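PDB 6U73: ANGPTL4 C-terminal chain from Homo sapiens, which forms the fibrinogen-like C-terminal domain of a secreted protein that inactivates lipoprotein lipase and thereby regulates triglyceride clearance from blood serum. Local coordinates for residues L93-G98 with K197-R202; K159-G164 with H172-G177; G177-S182 with K192-K197. All coordinates share one frame; numbering follows the deposited sequence.

The three contacts belong to one fibrinogen-like domain and adjoin one another around the two-stranded antiparallel sheet of strands 173-174 and 195-196. Interaction 2 is wholly buried and runs mainly on asparagine amides bonded to backbone carbonyls. Interaction 3 continues from it through G177 and is partly buried, with backbone, glycine and apolar contacts closing the loop that leads into strand 195-196. Interaction 1, whose second segment starts at K197 where interaction 3 ends, ties helix 197-200 to the end of strand 87-94; nearer the surface, it alone relies on a salt bridge. Both others are nested within the loop that interaction 1 closes, and all three have a segment touching the bound myristic acid.

Interaction 1 of 3, residues L93-G98 with K197-R202; sequences LRDWDG and KTWRGR. With MYR (myristic acid), chain B.
D95, just past the end of strand 87-94, reaches both W199 and R200 of helix 197-200. Its side chain crosses W199 at about a right angle, yet the carboxylate plane is turned only 7° from the indole plane. CB lies 3.9 Å from CH2 of W199; CG is 4.0 Å from the same atom and 3.9 Å from R200 NE. A chi1 of 69° sets CG between the backbone N and the carbonyl carbon. OD1 turns back and accepts from the backbone N of D97 at 2.8 Å, making an Asx turn within the type I turn D95-G98. OD2 faces R200: NE donates to its anti lone pair over 2.9 Å at 160°, with OD2 nearly in the guanidinium plane, while the bond from NH2 is weak. The strongest partner of the D95 carboxylate, N99 ND2, also donates to OD2 from just outside the segments.

R200 CG sits 3.5 Å above one indole face, toward its rim, and CE2 of W199 lies under the centre of the guanidinium, 3.7 Å from its plane. L93 CB approaches CZ3 of the same indole obliquely at 3.7 Å, and D95 N comes to the ring edge. K197 NZ points at the myristic acid carboxyl group, too close to O2 to trust. Bonds from R200, N99 and the D97 backbone would favour the charged form of D95. The contact thus sets an ionic pair beside apolar packing of L93 on W199.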
loop_
_atom_site.group_PDB
_atom_site.type_symbol
_atom_site.label_atom_id
_atom_site.label_comp_id
_atom_site.label_asym_id
_atom_site.label_seq_id
_atom_site.Cartn_x
_atom_site.Cartn_y
_atom_site.Cartn_z
ATOM N N LEU A 93 -5.693 -0.615 9.765
ATOM C CA LEU A 93 -6.560 -1.760 9.522
ATOM C C LEU A 93 -7.772 -1.717 10.442
ATOM O O LEU A 93 -7.659 -1.349 11.617
ATOM C CB LEU A 93 -5.808 -3.074 9.747
ATOM C CG LEU A 93 -4.361 -3.112 9.245
ATOM C CD1 LEU A 93 -3.553 -4.219 9.927
ATOM C CD2 LEU A 93 -4.326 -3.259 7.745
ATOM N N ARG A 94 -8.926 -2.124 9.916
ATOM C CA ARG A 94 -10.151 -2.230 10.698
ATOM C C ARG A 94 -10.691 -3.650 10.583
ATOM O O ARG A 94 -10.824 -4.176 9.476
ATOM C CB ARG A 94 -11.202 -1.212 10.223
ATOM C CG ARG A 94 -12.186 -0.741 11.303
ATOM C CD ARG A 94 -13.299 0.162 10.727
ATOM N NE ARG A 94 -12.805 1.447 10.227
ATOM C CZ ARG A 94 -13.396 2.173 9.272
ATOM N NH1 ARG A 94 -14.514 1.740 8.687
ATOM N NH2 ARG A 94 -12.866 3.336 8.894
ATOM N N ASP A 95 -11.017 -4.264 11.718
ATOM C CA ASP A 95 -11.666 -5.564 11.678
ATOM C C ASP A 95 -13.177 -5.378 11.736
ATOM O O ASP A 95 -13.696 -4.258 11.793
ATOM C CB ASP A 95 -11.154 -6.487 12.794
ATOM C CG ASP A 95 -11.583 -6.053 14.194
ATOM O OD1 ASP A 95 -12.579 -5.315 14.363
ATOM O OD2 ASP A 95 -10.908 -6.473 15.153
ATOM N N TRP A 96 -13.895 -6.486 11.691
ATOM C CA TRP A 96 -15.371 -6.426 11.594
ATOM C C TRP A 96 -16.062 -6.062 12.907
ATOM O O TRP A 96 -17.270 -5.966 12.895
ATOM C CB TRP A 96 -15.899 -7.696 10.949
ATOM C CG TRP A 96 -15.627 -7.720 9.480
ATOM C CD1 TRP A 96 -14.550 -8.257 8.857
ATOM C CD2 TRP A 96 -16.450 -7.172 8.450
ATOM N NE1 TRP A 96 -14.643 -8.076 7.516
ATOM C CE2 TRP A 96 -15.803 -7.423 7.233
ATOM C CE3 TRP A 96 -17.668 -6.498 8.435
ATOM C CZ2 TRP A 96 -16.335 -7.027 6.013
ATOM C CZ3 TRP A 96 -18.201 -6.116 7.229
ATOM C CH2 TRP A 96 -17.542 -6.381 6.034
ATOM N N ASP A 97 -15.307 -5.849 13.974
ATOM C CA ASP A 97 -15.920 -5.403 15.242
ATOM C C ASP A 97 -15.554 -3.943 15.477
ATOM O O ASP A 97 -15.741 -3.497 16.592
ATOM C CB ASP A 97 -15.446 -6.248 16.418
ATOM C CG ASP A 97 -16.013 -7.651 16.393
ATOM O OD1 ASP A 97 -17.225 -7.772 16.264
ATOM O OD2 ASP A 97 -15.234 -8.597 16.489
ATOM N N GLY A 98 -15.058 -3.240 14.453
ATOM C CA GLY A 98 -14.657 -1.860 14.641
ATOM C C GLY A 98 -13.357 -1.635 15.386
ATOM O O GLY A 98 -13.069 -0.490 15.755
ATOM N N LYS A 197 -1.445 -10.841 8.230
ATOM C CA LYS A 197 -1.259 -12.051 9.078
ATOM C C LYS A 197 -1.023 -11.803 10.567
ATOM O O LYS A 197 -1.684 -12.439 11.352
ATOM C CB LYS A 197 -0.204 -13.003 8.518
ATOM C CG LYS A 197 -0.180 -14.357 9.206
ATOM C CD LYS A 197 0.813 -15.322 8.648
ATOM C CE LYS A 197 2.244 -14.904 8.892
ATOM N NZ LYS A 197 3.178 -15.656 8.031
ATOM N N THR A 198 -0.115 -10.915 10.930
ATOM C CA THR A 198 0.248 -10.770 12.334
ATOM C C THR A 198 -0.804 -10.043 13.156
ATOM O O THR A 198 -0.719 -10.069 14.383
ATOM C CB THR A 198 1.590 -10.052 12.480
ATOM O OG1 THR A 198 1.484 -8.722 11.970
ATOM C CG2 THR A 198 2.655 -10.795 11.722
ATOM N N TRP A 199 -1.789 -9.442 12.524
ATOM C CA TRP A 199 -2.857 -8.822 13.330
ATOM C C TRP A 199 -3.987 -9.826 13.575
ATOM O O TRP A 199 -4.051 -10.366 14.638
ATOM C CB TRP A 199 -3.352 -7.495 12.750
ATOM C CG TRP A 199 -4.248 -6.768 13.698
ATOM C CD1 TRP A 199 -4.081 -6.666 15.038
ATOM C CD2 TRP A 199 -5.479 -6.090 13.414
ATOM N NE1 TRP A 199 -5.100 -5.968 15.601
ATOM C CE2 TRP A 199 -5.975 -5.605 14.633
ATOM C CE3 TRP A 199 -6.213 -5.842 12.263
ATOM C CZ2 TRP A 199 -7.149 -4.879 14.726
ATOM C CZ3 TRP A 199 -7.383 -5.136 12.351
ATOM C CH2 TRP A 199 -7.843 -4.660 13.565
ATOM N N ARG A 200 -4.816 -10.094 12.585
ATOM C CA ARG A 200 -5.981 -10.951 12.769
ATOM C C ARG A 200 -5.842 -12.329 12.130
ATOM O O ARG A 200 -6.778 -13.134 12.226
ATOM C CB ARG A 200 -7.245 -10.252 12.236
ATOM C CG ARG A 200 -7.674 -9.010 13.033
ATOM C CD ARG A 200 -8.328 -9.437 14.348
ATOM N NE ARG A 200 -8.650 -8.334 15.257
ATOM C CZ ARG A 200 -8.026 -8.119 16.416
ATOM N NH1 ARG A 200 -7.031 -8.909 16.792
ATOM N NH2 ARG A 200 -8.379 -7.106 17.193
ATOM N N GLY A 201 -4.717 -12.630 11.500
ATOM C CA GLY A 201 -4.478 -13.950 10.956
ATOM C C GLY A 201 -4.441 -13.949 9.431
ATOM O O GLY A 201 -4.967 -13.054 8.757
ATOM N N ARG A 202 -3.823 -15.000 8.889
ATOM C CA ARG A 202 -3.672 -15.149 7.441
ATOM C C ARG A 202 -5.007 -15.104 6.706
ATOM O O ARG A 202 -5.076 -14.606 5.575
ATOM C CB ARG A 202 -2.962 -16.469 7.129
ATOM C CG ARG A 202 -2.982 -16.866 5.659
ATOM C CD ARG A 202 -2.131 -15.910 4.840
ATOM N NE ARG A 202 -2.192 -16.187 3.407
ATOM C CZ ARG A 202 -3.157 -15.748 2.609
ATOM N NH1 ARG A 202 -4.149 -15.017 3.108
ATOM N NH2 ARG A 202 -3.136 -16.043 1.317
HETATM C C1 MYR B . 5.703 -13.850 7.114
HETATM O O1 MYR B . 5.351 -14.319 6.000
HETATM O O2 MYR B . 4.903 -13.868 8.086
HETATM C C2 MYR B . 7.101 -13.260 7.286
HETATM C C3 MYR B . 7.423 -12.360 6.095
HETATM C C4 MYR B . 8.470 -11.327 6.507
HETATM C C5 MYR B . 8.039 -9.945 6.024
HETATM C C6 MYR B . 8.335 -9.812 4.531
HETATM C C7 MYR B . 8.502 -8.337 4.173
HETATM C C8 MYR B . 7.160 -7.623 4.320
HETATM C C9 MYR B . 6.850 -6.854 3.038
HETATM C C10 MYR B . 5.352 -6.931 2.749
HETATM C C11 MYR B . 4.828 -5.538 2.408
HETATM C C12 MYR B . 4.773 -4.690 3.677
HETATM C C13 MYR B . 3.852 -3.493 3.450
HETATM C C14 MYR B . 4.124 -2.435 4.517
#

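Interaction 2 of 3, residues K159-G164 with H172-G177. With MYR (myristic acid), chain B.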
loop_
_atom_site.group_PDB
_atom_site.type_symbol
_atom_site.label_atom_id
_atom_site.label_comp_id
_atom_site.label_asym_id
_atom_site.label_seq_id
_atom_site.Cartn_x
_atom_site.Cartn_y
_atom_site.Cartn_z
ATOM N N LYS A 159 -1.141 -13.890 -9.174
ATOM C CA LYS A 159 -2.165 -14.627 -9.944
ATOM C C LYS A 159 -2.839 -15.656 -9.032
ATOM O O LYS A 159 -4.011 -15.897 -9.189
ATOM C CB LYS A 159 -1.469 -15.243 -11.153
ATOM C CG LYS A 159 -2.337 -15.956 -12.162
ATOM C CD LYS A 159 -1.921 -15.656 -13.562
ATOM C CE LYS A 159 -1.261 -16.821 -14.261
ATOM N NZ LYS A 159 -0.477 -16.406 -15.448
ATOM N N SER A 160 -2.103 -16.197 -8.074
ATOM C CA SER A 160 -2.697 -17.188 -7.148
ATOM C C SER A 160 -3.548 -16.483 -6.083
ATOM O O SER A 160 -4.472 -17.094 -5.584
ATOM C CB SER A 160 -1.657 -18.108 -6.582
ATOM O OG SER A 160 -0.729 -17.407 -5.789
ATOM N N LEU A 161 -3.218 -15.241 -5.744
ATOM C CA LEU A 161 -4.031 -14.463 -4.782
ATOM C C LEU A 161 -4.905 -13.508 -5.599
ATOM O O LEU A 161 -5.593 -14.014 -6.470
ATOM C CB LEU A 161 -3.113 -13.731 -3.805
ATOM C CG LEU A 161 -2.220 -14.637 -2.960
ATOM C CD1 LEU A 161 -1.574 -13.879 -1.826
ATOM C CD2 LEU A 161 -2.991 -15.823 -2.436
ATOM N N SER A 162 -4.817 -12.195 -5.373
ATOM C CA SER A 162 -5.626 -11.241 -6.112
ATOM C C SER A 162 -5.043 -9.861 -5.852
ATOM O O SER A 162 -4.555 -9.584 -4.755
ATOM C CB SER A 162 -7.097 -11.325 -5.683
ATOM O OG SER A 162 -7.884 -10.309 -6.261
ATOM N N GLY A 163 -5.077 -9.010 -6.867
ATOM C CA GLY A 163 -4.591 -7.651 -6.716
ATOM C C GLY A 163 -3.098 -7.537 -6.946
ATOM O O GLY A 163 -2.433 -8.423 -7.491
ATOM N N GLY A 164 -2.565 -6.406 -6.516
ATOM C CA GLY A 164 -1.140 -6.130 -6.614
ATOM C C GLY A 164 -0.570 -5.823 -5.245
ATOM O O GLY A 164 -1.229 -5.182 -4.416
ATOM N N HIS A 172 2.388 -12.911 4.041
ATOM C CA HIS A 172 2.522 -11.860 5.052
ATOM C C HIS A 172 1.309 -10.931 5.089
ATOM O O HIS A 172 0.693 -10.738 6.142
ATOM C CB HIS A 172 3.789 -11.031 4.816
ATOM C CG HIS A 172 3.899 -9.857 5.735
ATOM N ND1 HIS A 172 3.326 -8.635 5.454
ATOM C CD2 HIS A 172 4.482 -9.727 6.951
ATOM C CE1 HIS A 172 3.568 -7.796 6.445
ATOM N NE2 HIS A 172 4.261 -8.437 7.371
ATOM N N SER A 173 0.977 -10.324 3.956
ATOM C CA SER A 173 -0.138 -9.388 3.887
ATOM C C SER A 173 -0.589 -9.271 2.444
ATOM O O SER A 173 0.096 -9.708 1.515
ATOM C CB SER A 173 0.232 -7.998 4.422
ATOM O OG SER A 173 1.454 -7.565 3.850
ATOM N N ASN A 174 -1.759 -8.665 2.284
ATOM C CA ASN A 174 -2.298 -8.241 1.003
ATOM C C ASN A 174 -3.488 -7.344 1.275
ATOM O O ASN A 174 -4.609 -7.836 1.446
ATOM C CB ASN A 174 -2.731 -9.424 0.145
ATOM C CG ASN A 174 -3.150 -9.005 -1.247
ATOM O OD1 ASN A 174 -3.106 -7.816 -1.602
ATOM N ND2 ASN A 174 -3.560 -9.975 -2.047
ATOM N N LEU A 175 -3.257 -6.034 1.351
ATOM C CA LEU A 175 -4.365 -5.114 1.554
ATOM C C LEU A 175 -5.108 -4.809 0.255
ATOM O O LEU A 175 -6.139 -4.133 0.290
ATOM C CB LEU A 175 -3.855 -3.827 2.202
ATOM C CG LEU A 175 -3.075 -3.993 3.513
ATOM C CD1 LEU A 175 -2.869 -2.647 4.202
ATOM C CD2 LEU A 175 -3.772 -4.968 4.454
ATOM N N ASN A 176 -4.623 -5.320 -0.877
ATOM C CA ASN A 176 -5.241 -5.101 -2.172
ATOM C C ASN A 176 -5.948 -6.351 -2.690
ATOM O O ASN A 176 -6.285 -6.427 -3.874
ATOM C CB ASN A 176 -4.184 -4.603 -3.156
ATOM C CG ASN A 176 -3.717 -3.185 -2.822
ATOM O OD1 ASN A 176 -4.412 -2.461 -2.118
ATOM N ND2 ASN A 176 -2.552 -2.789 -3.328
ATOM N N GLY A 177 -6.197 -7.323 -1.823
ATOM C CA GLY A 177 -6.883 -8.520 -2.247
ATOM C C GLY A 177 -8.372 -8.281 -2.462
ATOM O O GLY A 177 -8.881 -7.159 -2.476
HETATM C C1 MYR B . 5.703 -13.850 7.114
HETATM O O1 MYR B . 5.351 -14.319 6.000
HETATM O O2 MYR B . 4.903 -13.868 8.086
HETATM C C2 MYR B . 7.101 -13.260 7.286
HETATM C C3 MYR B . 7.423 -12.360 6.095
HETATM C C4 MYR B . 8.470 -11.327 6.507
HETATM C C5 MYR B . 8.039 -9.945 6.024
HETATM C C6 MYR B . 8.335 -9.812 4.531
HETATM C C7 MYR B . 8.502 -8.337 4.173
HETATM C C8 MYR B . 7.160 -7.623 4.320
HETATM C C9 MYR B . 6.850 -6.854 3.038
HETATM C C10 MYR B . 5.352 -6.931 2.749
HETATM C C11 MYR B . 4.828 -5.538 2.408
HETATM C C12 MYR B . 4.773 -4.690 3.677
HETATM C C13 MYR B . 3.852 -3.493 3.450
HETATM C C14 MYR B . 4.124 -2.435 4.517
HETATM O O HOH W 1 -8.130 -7.745 -5.731
#
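Two asparagine side chains of 172-177 hold the backbone of 159-164. N174 ND2 donates to S162 O over 2.9 Å, almost straight at 172° and in the plane of both the amide and the carbonyl. N176 ND2 donates to G164 O, also at 2.9 Å, the donor tilted somewhat out of the carbonyl plane. A chi1 of -174° swings the N174 amide out to S162, away from its own backbone N, while OD1 accepts from the backbone N of N176. The other end of the N176 amide, OD1, is bonded by Q44 of strand 38-46.

A water linked to S162 OG at 2.6 Å donates to N176 O and so bridges the two segments. Around these bonds the backbones come close: G163 CA makes a CA-H...O contact with N176 O at 3.5 Å, and G177 CA another with S162 O. L161 CB lies against N174 ND2.

At the far end, one face of the H172 ring lies against the myristic acid chain, C8 standing 4.0 Å above its centre, and H172 ND1 shares a 2.7 Å hydrogen bond with S173 OG that fixes the ring. N174-G177 is a buried Asx turn within a type I turn, following H172 and S173, which line the fatty-acid site of this fibrinogen-like domain.

Interaction 3 of 3, residues G177-S182 with K192-K197; sequences GQYFRS and KGIFWK. With MYR (myristic acid), chain B.
K192 O accepts from the backbone N of Q178 over 2.7 Å, in the carbonyl plane and with an N-H...O angle of 164°. On the facing segment, Q178 O takes a bond from a water that in turn accepts from I194 N, and G193 CA adds a CA-H...O contact to Q178 O at 3.3 Å. G177 CA makes the same kind of contact with G193 O, so the glycines let the two backbones meet closely.

These bonds join the ends of a long loop between strands 173-174 and 195-196, whose own pairing forms the small antiparallel sheet of this fibrinogen-like domain. G177 O is held further by R46 of strand 38-46, and the K192 amine leads away to L161 O.

The F180 ring comes back obliquely toward 192-197, its CE2 3.6 Å from G193 CA, and Q178 O lies over one face of the ring. I194 has CG1 anti to its carbonyl carbon (chi1 -55°), which carries CD1 to Y179 CD2 at 3.5 Å; the Y179 hydroxyl is bonded to Q207 O. Further along, W196 turns the edge of its indole to the myristic acid tail, with CH2 4.0 Å from C14.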
loop_
_atom_site.group_PDB
_atom_site.type_symbol
_atom_site.label_atom_id
_atom_site.label_comp_id
_atom_site.label_asym_id
_atom_site.label_seq_id
_atom_site.Cartn_x
_atom_site.Cartn_y
_atom_site.Cartn_z
ATOM N N GLY A 177 -6.197 -7.323 -1.823
ATOM C CA GLY A 177 -6.883 -8.520 -2.247
ATOM C C GLY A 177 -8.372 -8.281 -2.462
ATOM O O GLY A 177 -8.881 -7.159 -2.476
ATOM N N GLN A 178 -9.077 -9.392 -2.633
ATOM C CA GLN A 178 -10.507 -9.354 -2.907
ATOM C C GLN A 178 -11.293 -9.017 -1.648
ATOM O O GLN A 178 -11.000 -9.521 -0.558
ATOM C CB GLN A 178 -10.972 -10.699 -3.462
ATOM C CG GLN A 178 -12.351 -10.637 -4.095
ATOM C CD GLN A 178 -12.723 -11.929 -4.788
ATOM O OE1 GLN A 178 -11.852 -12.678 -5.249
ATOM N NE2 GLN A 178 -14.026 -12.205 -4.856
ATOM N N TYR A 179 -12.298 -8.162 -1.805
ATOM C CA TYR A 179 -13.106 -7.731 -0.680
ATOM C C TYR A 179 -14.167 -8.781 -0.370
ATOM O O TYR A 179 -14.923 -9.189 -1.252
ATOM C CB TYR A 179 -13.766 -6.374 -0.961
ATOM C CG TYR A 179 -14.278 -5.731 0.308
ATOM C CD1 TYR A 179 -15.513 -6.079 0.843
ATOM C CD2 TYR A 179 -13.504 -4.815 1.000
ATOM C CE1 TYR A 179 -15.969 -5.514 2.020
ATOM C CE2 TYR A 179 -13.951 -4.241 2.181
ATOM C CZ TYR A 179 -15.180 -4.594 2.694
ATOM O OH TYR A 179 -15.613 -4.011 3.882
ATOM N N PHE A 180 -14.223 -9.203 0.889
ATOM C CA PHE A 180 -15.169 -10.203 1.357
ATOM C C PHE A 180 -15.953 -9.634 2.521
ATOM O O PHE A 180 -15.375 -9.014 3.419
ATOM C CB PHE A 180 -14.476 -11.488 1.818
ATOM C CG PHE A 180 -13.798 -12.250 0.716
ATOM C CD1 PHE A 180 -14.475 -12.566 -0.449
ATOM C CD2 PHE A 180 -12.486 -12.673 0.855
ATOM C CE1 PHE A 180 -13.848 -13.275 -1.456
ATOM C CE2 PHE A 180 -11.861 -13.377 -0.153
ATOM C CZ PHE A 180 -12.543 -13.678 -1.303
ATOM N N ARG A 181 -17.264 -9.872 2.514
ATOM C CA ARG A 181 -18.141 -9.448 3.596
ATOM C C ARG A 181 -18.359 -10.517 4.660
ATOM O O ARG A 181 -18.608 -10.173 5.818
ATOM C CB ARG A 181 -19.502 -9.025 3.038
ATOM C CG ARG A 181 -19.426 -8.035 1.894
ATOM C CD ARG A 181 -20.805 -7.709 1.363
ATOM N NE ARG A 181 -20.746 -6.851 0.182
ATOM C CZ ARG A 181 -21.785 -6.593 -0.612
ATOM N NH1 ARG A 181 -22.972 -7.131 -0.353
ATOM N NH2 ARG A 181 -21.638 -5.800 -1.668
ATOM N N SER A 182 -18.300 -11.797 4.306
ATOM C CA SER A 182 -18.539 -12.864 5.281
ATOM C C SER A 182 -17.706 -14.085 4.893
ATOM O O SER A 182 -16.811 -14.003 4.044
ATOM C CB SER A 182 -20.031 -13.200 5.392
ATOM O OG SER A 182 -20.289 -13.832 6.634
ATOM N N LYS A 192 -7.436 -15.272 -1.005
ATOM C CA LYS A 192 -7.405 -14.158 -1.945
ATOM C C LYS A 192 -7.881 -12.846 -1.332
ATOM O O LYS A 192 -8.046 -11.859 -2.057
ATOM C CB LYS A 192 -8.268 -14.469 -3.166
ATOM C CG LYS A 192 -7.739 -15.586 -4.042
ATOM C CD LYS A 192 -8.819 -16.077 -4.995
ATOM C CE LYS A 192 -8.245 -17.000 -6.054
ATOM N NZ LYS A 192 -7.380 -16.257 -7.007
ATOM N N GLY A 193 -8.109 -12.811 -0.020
ATOM C CA GLY A 193 -8.770 -11.696 0.618
ATOM C C GLY A 193 -7.812 -10.598 1.027
ATOM O O GLY A 193 -6.646 -10.556 0.629
ATOM N N ILE A 194 -8.341 -9.692 1.841
ATOM C CA ILE A 194 -7.620 -8.548 2.380
ATOM C C ILE A 194 -7.129 -8.938 3.774
ATOM O O ILE A 194 -7.927 -9.092 4.710
ATOM C CB ILE A 194 -8.525 -7.311 2.423
ATOM C CG1 ILE A 194 -9.104 -7.039 1.025
ATOM C CG2 ILE A 194 -7.783 -6.101 3.007
ATOM C CD1 ILE A 194 -10.249 -6.044 1.027
ATOM N N PHE A 195 -5.819 -9.115 3.930
ATOM C CA PHE A 195 -5.321 -9.715 5.156
ATOM C C PHE A 195 -4.009 -9.072 5.576
ATOM O O PHE A 195 -3.273 -8.509 4.765
ATOM C CB PHE A 195 -5.160 -11.241 5.007
ATOM C CG PHE A 195 -3.919 -11.673 4.259
ATOM C CD1 PHE A 195 -3.908 -11.733 2.872
ATOM C CD2 PHE A 195 -2.778 -12.062 4.947
ATOM C CE1 PHE A 195 -2.764 -12.158 2.182
ATOM C CE2 PHE A 195 -1.634 -12.486 4.274
ATOM C CZ PHE A 195 -1.625 -12.540 2.893
ATOM N N TRP A 196 -3.739 -9.163 6.873
ATOM C CA TRP A 196 -2.461 -8.771 7.472
ATOM C C TRP A 196 -2.197 -9.801 8.570
ATOM O O TRP A 196 -2.819 -9.739 9.632
ATOM C CB TRP A 196 -2.538 -7.354 8.021
ATOM C CG TRP A 196 -1.263 -6.836 8.556
ATOM C CD1 TRP A 196 -0.741 -7.073 9.789
ATOM C CD2 TRP A 196 -0.329 -5.982 7.880
ATOM N NE1 TRP A 196 0.459 -6.423 9.929
ATOM C CE2 TRP A 196 0.737 -5.744 8.772
ATOM C CE3 TRP A 196 -0.295 -5.390 6.611
ATOM C CZ2 TRP A 196 1.828 -4.947 8.438
ATOM C CZ3 TRP A 196 0.791 -4.600 6.276
ATOM C CH2 TRP A 196 1.842 -4.388 7.190
ATOM N N LYS A 197 -1.445 -10.841 8.230
ATOM C CA LYS A 197 -1.259 -12.051 9.078
ATOM C C LYS A 197 -1.023 -11.803 10.567
ATOM O O LYS A 197 -1.684 -12.439 11.352
ATOM C CB LYS A 197 -0.204 -13.003 8.518
ATOM C CG LYS A 197 -0.180 -14.357 9.206
ATOM C CD LYS A 197 0.813 -15.322 8.648
ATOM C CE LYS A 197 2.244 -14.904 8.892
ATOM N NZ LYS A 197 3.178 -15.656 8.031
HETATM C C1 MYR B . 5.703 -13.850 7.114
HETATM O O1 MYR B . 5.351 -14.319 6.000
HETATM O O2 MYR B . 4.903 -13.868 8.086
HETATM C C2 MYR B . 7.101 -13.260 7.286
HETATM C C3 MYR B . 7.423 -12.360 6.095
HETATM C C4 MYR B . 8.470 -11.327 6.507
HETATM C C5 MYR B . 8.039 -9.945 6.024
HETATM C C6 MYR B . 8.335 -9.812 4.531
HETATM C C7 MYR B . 8.502 -8.337 4.173
HETATM C C8 MYR B . 7.160 -7.623 4.320
HETATM C C9 MYR B . 6.850 -6.854 3.038
HETATM C C10 MYR B . 5.352 -6.931 2.749
HETATM C C11 MYR B . 4.828 -5.538 2.408
HETATM C C12 MYR B . 4.773 -4.690 3.677
HETATM C C13 MYR B . 3.852 -3.493 3.450
HETATM C C14 MYR B . 4.124 -2.435 4.517
HETATM O O HOH W 2 -11.020 -9.848 2.207
#